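Uncharacterized protein (Bacteroides eggerthii, PDB 4FTD) is of unknown function but joins an immunoglobulin-like domain to a six-bladed beta-propeller and may take part in carbohydrate metabolism. Local coordinates at residues S294-V299 with I316-T321; E338-K343 with C356-G361. All coordinates share one frame; numbering follows the deposited sequence.

Contact 1: residues S294-V299 with I316-T321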
ATOM      1  N   SER A 294      16.960 -21.910  -2.863  1.00 53.34           N
ATOM      2  CA  SER A 294      17.403 -21.743  -1.471  1.00 55.49           C
ATOM      3  C   SER A 294      17.435 -20.275  -1.040  1.00 53.68           C
ATOM      4  O   SER A 294      17.130 -19.993   0.097  1.00 49.06           O
ATOM      5  CB  SER A 294      18.761 -22.407  -1.208  1.00 50.08           C
ATOM      6  OG  SER A 294      19.709 -21.702  -1.930  1.00 60.83           O
ATOM      7  N   ASP A 295      17.726 -19.361  -1.963  1.00 49.13           N
ATOM      8  CA  ASP A 295      17.751 -17.925  -1.664  1.00 46.65           C
ATOM      9  C   ASP A 295      16.397 -17.332  -1.257  1.00 49.71           C
ATOM     10  O   ASP A 295      16.373 -16.237  -0.726  1.00 48.70           O
ATOM     11  CB  ASP A 295      18.279 -17.104  -2.821  1.00 48.43           C
ATOM     12  CG  ASP A 295      19.822 -17.081  -2.892  1.00 58.35           C
ATOM     13  OD1 ASP A 295      20.516 -17.242  -1.861  1.00 56.70           O
ATOM     14  OD2 ASP A 295      20.341 -16.880  -3.996  1.00 65.25           O
ATOM     15  N   ALA A 296      15.291 -18.017  -1.557  1.00 43.33           N
ATOM     16  CA  ALA A 296      13.966 -17.596  -1.077  1.00 44.06           C
ATOM     17  C   ALA A 296      13.918 -17.677   0.440  1.00 43.03           C
ATOM     18  O   ALA A 296      13.307 -16.826   1.080  1.00 40.86           O
ATOM     19  CB  ALA A 296      12.849 -18.461  -1.664  1.00 41.11           C
ATOM     20  N   THR A 297      14.551 -18.717   0.984  1.00 43.72           N
ATOM     21  CA  THR A 297      14.506 -19.083   2.410  1.00 44.76           C
ATOM     22  C   THR A 297      13.090 -19.472   2.849  1.00 44.61           C
ATOM     23  O   THR A 297      12.134 -19.553   2.053  1.00 43.54           O
ATOM     24  CB  THR A 297      15.082 -17.981   3.369  1.00 45.84           C
ATOM     25  OG1 THR A 297      14.094 -16.947   3.551  1.00 49.16           O
ATOM     26  CG2 THR A 297      16.409 -17.382   2.838  1.00 42.94           C
HETATM   27  N   MSE A 298      12.945 -19.723   4.144  1.00 40.29           N
HETATM   28  CA  MSE A 298      11.626 -19.960   4.729  1.00 38.15           C
HETATM   29  C   MSE A 298      10.726 -18.718   4.803  1.00 39.88           C
HETATM   30  O   MSE A 298       9.516 -18.888   5.035  1.00 40.31           O
HETATM   31  CB  MSE A 298      11.782 -20.503   6.129  1.00 40.12           C
HETATM   32  CG  MSE A 298      12.520 -19.515   7.067  1.00 53.10           C
HETATM   33 SE   MSE A 298      12.396 -20.151   8.859  0.75 82.39          SE
HETATM   34  CE  MSE A 298      10.604 -19.647   9.267  1.00 68.21           C
ATOM     35  N   VAL A 299      11.316 -17.508   4.685  1.00 39.88           N
ATOM     36  CA  VAL A 299      10.599 -16.216   4.680  1.00 42.88           C
ATOM     37  C   VAL A 299      10.475 -15.756   3.240  1.00 41.76           C
ATOM     38  O   VAL A 299      11.357 -15.113   2.684  1.00 41.55           O
ATOM     39  CB  VAL A 299      11.261 -15.145   5.572  1.00 42.31           C
ATOM     40  CG1 VAL A 299      10.341 -13.898   5.723  1.00 39.06           C
ATOM     41  CG2 VAL A 299      11.607 -15.767   6.933  1.00 41.16           C
ATOM     42  N   ILE A 316      14.020 -13.526   1.166  1.00 44.79           N
ATOM     43  CA  ILE A 316      15.131 -12.859   1.824  1.00 44.71           C
ATOM     44  C   ILE A 316      16.222 -12.469   0.846  1.00 50.21           C
ATOM     45  O   ILE A 316      16.683 -11.328   0.868  1.00 50.77           O
ATOM     46  CB  ILE A 316      15.658 -13.661   3.052  1.00 47.94           C
ATOM     47  CG1 ILE A 316      14.532 -13.846   4.101  1.00 43.73           C
ATOM     48  CG2 ILE A 316      16.828 -12.950   3.695  1.00 41.12           C
ATOM     49  CD1 ILE A 316      13.881 -12.565   4.618  1.00 43.04           C
ATOM     50  N   ARG A 317      16.602 -13.399  -0.013  1.00 46.83           N
ATOM     51  CA  ARG A 317      17.595 -13.140  -1.068  1.00 49.42           C
ATOM     52  C   ARG A 317      17.017 -13.352  -2.478  1.00 49.37           C
ATOM     53  O   ARG A 317      17.742 -13.727  -3.406  1.00 53.11           O
ATOM     54  CB  ARG A 317      18.854 -14.002  -0.848  1.00 52.64           C
ATOM     55  CG  ARG A 317      19.620 -13.635   0.420  1.00 54.16           C
ATOM     56  CD  ARG A 317      20.854 -14.508   0.579  1.00 52.85           C
ATOM     57  NE  ARG A 317      20.514 -15.913   0.767  1.00 49.87           N
ATOM     58  CZ  ARG A 317      20.031 -16.449   1.898  1.00 53.45           C
ATOM     59  NH1 ARG A 317      19.806 -15.719   2.990  1.00 52.57           N
ATOM     60  NH2 ARG A 317      19.752 -17.729   1.940  1.00 50.83           N
ATOM     61  N   VAL A 318      15.711 -13.123  -2.624  1.00 52.80           N
ATOM     62  CA  VAL A 318      15.019 -13.140  -3.909  1.00 50.10           C
ATOM     63  C   VAL A 318      14.331 -11.770  -4.049  1.00 47.09           C
ATOM     64  O   VAL A 318      13.322 -11.492  -3.358  1.00 46.48           O
ATOM     65  CB  VAL A 318      13.985 -14.290  -4.064  1.00 45.73           C
ATOM     66  CG1 VAL A 318      13.251 -14.136  -5.405  1.00 49.94           C
ATOM     67  CG2 VAL A 318      14.667 -15.685  -3.982  1.00 42.87           C
ATOM     68  N   PRO A 319      14.880 -10.888  -4.909  1.00 51.25           N
ATOM     69  CA  PRO A 319      14.194  -9.625  -5.214  1.00 49.94           C
ATOM     70  C   PRO A 319      12.799  -9.892  -5.754  1.00 48.31           C
ATOM     71  O   PRO A 319      12.573 -10.964  -6.303  1.00 50.54           O
ATOM     72  CB  PRO A 319      15.045  -9.006  -6.335  1.00 53.48           C
ATOM     73  CG  PRO A 319      16.320  -9.738  -6.330  1.00 63.72           C
ATOM     74  CD  PRO A 319      16.057 -11.094  -5.765  1.00 52.77           C
ATOM     75  N   VAL A 320      11.908  -8.909  -5.614  1.00 49.18           N
ATOM     76  CA  VAL A 320      10.528  -8.955  -6.110  1.00 49.10           C
ATOM     77  C   VAL A 320      10.574  -9.307  -7.606  1.00 47.72           C
ATOM     78  O   VAL A 320      11.185  -8.597  -8.416  1.00 52.63           O
ATOM     79  CB  VAL A 320       9.782  -7.622  -5.837  1.00 48.07           C
ATOM     80  CG1 VAL A 320       8.419  -7.609  -6.504  1.00 45.73           C
ATOM     81  CG2 VAL A 320       9.630  -7.399  -4.327  1.00 44.52           C
ATOM     82  N   THR A 321       9.970 -10.439  -7.944  1.00 45.97           N
ATOM     83  CA  THR A 321      10.020 -11.024  -9.283  1.00 51.66           C
ATOM     84  C   THR A 321       8.604 -11.338  -9.751  1.00 48.92           C
ATOM     85  O   THR A 321       7.825 -11.994  -9.038  1.00 47.02           O
ATOM     86  CB  THR A 321      10.860 -12.344  -9.259  1.00 56.57           C
ATOM     87  OG1 THR A 321      12.193 -12.107  -8.749  1.00 56.59           O
ATOM     88  CG2 THR A 321      10.921 -13.002 -10.631  1.00 53.45           C
TER
HETATM   89  O   HOH W   1      20.634 -19.415  -0.177  1.00 60.32           O

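Contact 2: residues E338-K343 with C356-G361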
ATOM      1  N   GLU A 338      15.332  -7.524   1.480  1.00 44.28           N
ATOM      2  CA  GLU A 338      14.557  -8.515   2.215  1.00 43.80           C
ATOM      3  C   GLU A 338      13.051  -8.203   2.251  1.00 44.02           C
ATOM      4  O   GLU A 338      12.367  -8.630   3.189  1.00 41.41           O
ATOM      5  CB  GLU A 338      15.083  -8.742   3.652  1.00 48.16           C
ATOM      6  CG  GLU A 338      16.602  -8.993   3.733  1.00 49.75           C
ATOM      7  CD  GLU A 338      17.039  -9.470   5.115  1.00 51.54           C
ATOM      8  OE1 GLU A 338      16.189  -9.885   5.945  1.00 46.88           O
ATOM      9  OE2 GLU A 338      18.251  -9.418   5.377  1.00 47.58           O
ATOM     10  N   ALA A 339      12.569  -7.470   1.230  1.00 44.10           N
ATOM     11  CA  ALA A 339      11.157  -7.219   1.007  1.00 44.50           C
ATOM     12  C   ALA A 339      10.473  -8.565   0.776  1.00 51.58           C
ATOM     13  O   ALA A 339      10.874  -9.369  -0.064  1.00 42.36           O
ATOM     14  CB  ALA A 339      10.927  -6.305  -0.183  1.00 46.26           C
ATOM     15  N   VAL A 340       9.467  -8.804   1.587  1.00 40.65           N
ATOM     16  CA  VAL A 340       8.625  -9.976   1.522  1.00 41.24           C
ATOM     17  C   VAL A 340       7.154  -9.511   1.534  1.00 40.41           C
ATOM     18  O   VAL A 340       6.858  -8.315   1.580  1.00 40.24           O
ATOM     19  CB  VAL A 340       8.940 -11.012   2.661  1.00 39.49           C
ATOM     20  CG1 VAL A 340      10.399 -11.508   2.548  1.00 40.55           C
ATOM     21  CG2 VAL A 340       8.671 -10.469   4.058  1.00 37.56           C
ATOM     22  N   ALA A 341       6.249 -10.463   1.380  1.00 38.61           N
ATOM     23  CA  ALA A 341       4.808 -10.204   1.254  1.00 44.71           C
ATOM     24  C   ALA A 341       4.445  -9.088   0.218  1.00 46.09           C
ATOM     25  O   ALA A 341       3.721  -8.173   0.539  1.00 40.96           O
ATOM     26  CB  ALA A 341       4.226  -9.902   2.636  1.00 34.58           C
ATOM     27  N   PRO A 342       4.948  -9.187  -1.029  1.00 41.54           N
ATOM     28  CA  PRO A 342       4.735  -8.142  -2.064  1.00 46.01           C
ATOM     29  C   PRO A 342       3.308  -8.089  -2.602  1.00 43.83           C
ATOM     30  O   PRO A 342       2.857  -9.050  -3.260  1.00 46.19           O
ATOM     31  CB  PRO A 342       5.721  -8.551  -3.186  1.00 42.46           C
ATOM     32  CG  PRO A 342       5.850 -10.022  -3.024  1.00 39.59           C
ATOM     33  CD  PRO A 342       5.699 -10.320  -1.570  1.00 42.65           C
ATOM     34  N   LYS A 343       2.589  -7.000  -2.297  1.00 42.18           N
ATOM     35  CA  LYS A 343       1.218  -6.828  -2.765  1.00 46.16           C
ATOM     36  C   LYS A 343       1.070  -5.568  -3.606  1.00 49.00           C
ATOM     37  O   LYS A 343       1.507  -4.486  -3.209  1.00 48.11           O
ATOM     38  CB  LYS A 343       0.235  -6.784  -1.577  1.00 45.99           C
ATOM     39  CG  LYS A 343       0.238  -8.054  -0.739  1.00 42.14           C
ATOM     40  CD  LYS A 343      -0.927  -8.203   0.242  1.00 40.26           C
ATOM     41  CE  LYS A 343      -0.836  -9.542   0.979  1.00 41.80           C
ATOM     42  NZ  LYS A 343      -1.928  -9.739   2.008  1.00 47.63           N
ATOM     43  N   CYS A 356       6.901  -5.700   3.219  1.00 40.63           N
ATOM     44  CA  CYS A 356       7.512  -5.535   4.544  1.00 43.74           C
ATOM     45  C   CYS A 356       8.894  -6.113   4.493  1.00 43.38           C
ATOM     46  O   CYS A 356       9.068  -7.261   4.037  1.00 43.64           O
ATOM     47  CB  CYS A 356       6.688  -6.204   5.660  1.00 43.94           C
ATOM     48  SG  CYS A 356       7.275  -5.822   7.323  1.00 44.76           S
ATOM     49  N   THR A 357       9.903  -5.368   4.948  1.00 44.64           N
ATOM     50  CA  THR A 357      11.259  -5.941   4.927  1.00 44.80           C
ATOM     51  C   THR A 357      11.393  -6.825   6.200  1.00 45.07           C
ATOM     52  O   THR A 357      10.967  -6.420   7.267  1.00 47.25           O
ATOM     53  CB  THR A 357      12.354  -4.873   4.792  1.00 41.56           C
ATOM     54  OG1 THR A 357      12.199  -4.012   5.901  1.00 46.94           O
ATOM     55  CG2 THR A 357      12.247  -4.071   3.407  1.00 39.70           C
ATOM     56  N   ALA A 358      11.973  -8.019   6.064  1.00 45.43           N
ATOM     57  CA  ALA A 358      11.918  -9.067   7.111  1.00 42.01           C
ATOM     58  C   ALA A 358      12.970  -8.971   8.207  1.00 43.40           C
ATOM     59  O   ALA A 358      12.655  -8.980   9.417  1.00 45.07           O
ATOM     60  CB  ALA A 358      11.966 -10.445   6.453  1.00 40.28           C
ATOM     61  N   GLY A 359      14.239  -8.896   7.814  1.00 42.39           N
ATOM     62  CA  GLY A 359      15.295  -8.942   8.811  1.00 45.55           C
ATOM     63  C   GLY A 359      15.555 -10.345   9.344  1.00 46.37           C
ATOM     64  O   GLY A 359      15.484 -10.575  10.542  1.00 40.84           O
ATOM     65  N   GLN A 360      15.928 -11.254   8.443  1.00 44.03           N
ATOM     66  CA  GLN A 360      16.164 -12.673   8.768  1.00 44.90           C
ATOM     67  C   GLN A 360      17.630 -12.871   9.003  1.00 49.30           C
ATOM     68  O   GLN A 360      18.418 -12.657   8.091  1.00 48.79           O
ATOM     69  CB  GLN A 360      15.696 -13.567   7.603  1.00 50.40           C
ATOM     70  CG  GLN A 360      15.915 -15.073   7.759  1.00 54.32           C
ATOM     71  CD  GLN A 360      15.070 -15.689   8.858  1.00 49.61           C
ATOM     72  OE1 GLN A 360      14.144 -15.094   9.337  1.00 47.20           O
ATOM     73  NE2 GLN A 360      15.413 -16.898   9.266  1.00 51.12           N
ATOM     74  N   GLY A 361      17.997 -13.222  10.232  1.00 45.04           N
ATOM     75  CA  GLY A 361      19.375 -13.461  10.644  1.00 48.90           C
ATOM     76  C   GLY A 361      19.765 -12.323  11.545  1.00 48.10           C
ATOM     77  O   GLY A 361      19.484 -11.150  11.245  1.00 48.33           O
TER
HETATM   78  O   HOH W   2      19.552 -11.441   6.057  1.00 54.10           O

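Contact 1: residues S294-V299 with I316-T321
Asp295 and Arg317 meet in a loop-to-turn contact: the 3-10 turn 294-296, on the connection between strands 281-291 and 300-304, docks against the tight turn that joins strand 311-315 to strand 318-323. Arg317 is gripped twice by the same residue. Its backbone N donates to Asp295 O at 2.9 Å, while its NE reaches Asp295 OD1 at 2.9 Å in a salt bridge. The carboxylate and guanidinium planes stand 82° apart, with OD1 at the guanidinium edge but approached from above its own carboxylate plane. A water accepts from Arg317 NH2, donates to Asp295 OD1 and also bonds Ser294 OG, tying three side chains together. Thr297 holds its OG1 between backbone N and carbonyl carbon (chi1 79°), where it takes the N-H of Val299 in an ST turn and donates to Ala296 O at 2.6 Å. The same OG1 lies 3.2 Å from Ile316 CG1. Deeper in, Val318 CG2 rests on the backbone of Ala296, 3.4 Å from its N, and Ile316 CD1 packs 3.8 Å from Val299 CB. Such a link between the outgoing loop of one four-stranded antiparallel sheet and a hairpin turn of the next is consistent with neighbouring blades of a beta-propeller.

Contact 2: residues E338-K343 with C356-G361
Glu338 reaches across to the turn that follows strand 350-357 with both its backbone and its carboxylate. Its O accepts from Ala358 N at 3.0 Å and also receives a CA-H...O contact from Thr357. The side chain is extended beyond CG (CD anti to CA, chi2 -169°), which sets the carboxylate carbon beside the turn, and OE1 accepts from two successive amides: Gln360 N meets the syn lone pair at 2.9 Å and 162°, whereas the bond from Gly359 N is weak, bent to 121°. OE2 is hydrogen-bonded to Ser364 OG and accepts from a water that also donates to Gln360 O. An alanine here would probably leave the amides of Gly359 and Gln360 without their shared acceptor and the turn freer to shift. Ala339 then pairs with Thr357 as an antiparallel, non-hydrogen-bonded pair, Ala339 CB lying 4.4 Å from Thr357 CG2. This short strand adjoins the hairpin 342-347/350-357, part of an antiparallel sheet consistent with a propeller blade. Val340 forms the next, hydrogen-bonded pair with Cys356: its N donates to Cys356 O at 2.9 Å, and its O receives Cys356 N at 3.1 Å. Val340 CG2 lies 3.2 Å from Cys356 O and 4.1 Å from Ala358 CB; Ala412 of strand 412-420 packs against Val340 and Cys356. At Ala341 the chain turns a corner, and Lys343 beyond it reaches Asp415 in a salt bridge.

Overall arrangement
Contact 1 precedes contact 2 in the sequence, yet their centres lie about 9 Å apart and the two touch directly. Ile316 is the main go-between: its CD1 approaches Ala358 CB at 3.4 Å and Gln360 CB at 3.6 Å, while its O lies 3.7 Å from Glu338 CG. Val299 adds a second packing contact, its CG2 3.6 Å from Gln360 OE1, an oxygen that accepts from Ala410 N. Ile316, at the turn before strand 318-323, is thus packed against both the loop 294-299 and the segments of contact 2, linking successive sheets of the propeller. Contact 2 is the more buried, its centre about 14 Å from that of the chain, against about 21 Å for contact 1.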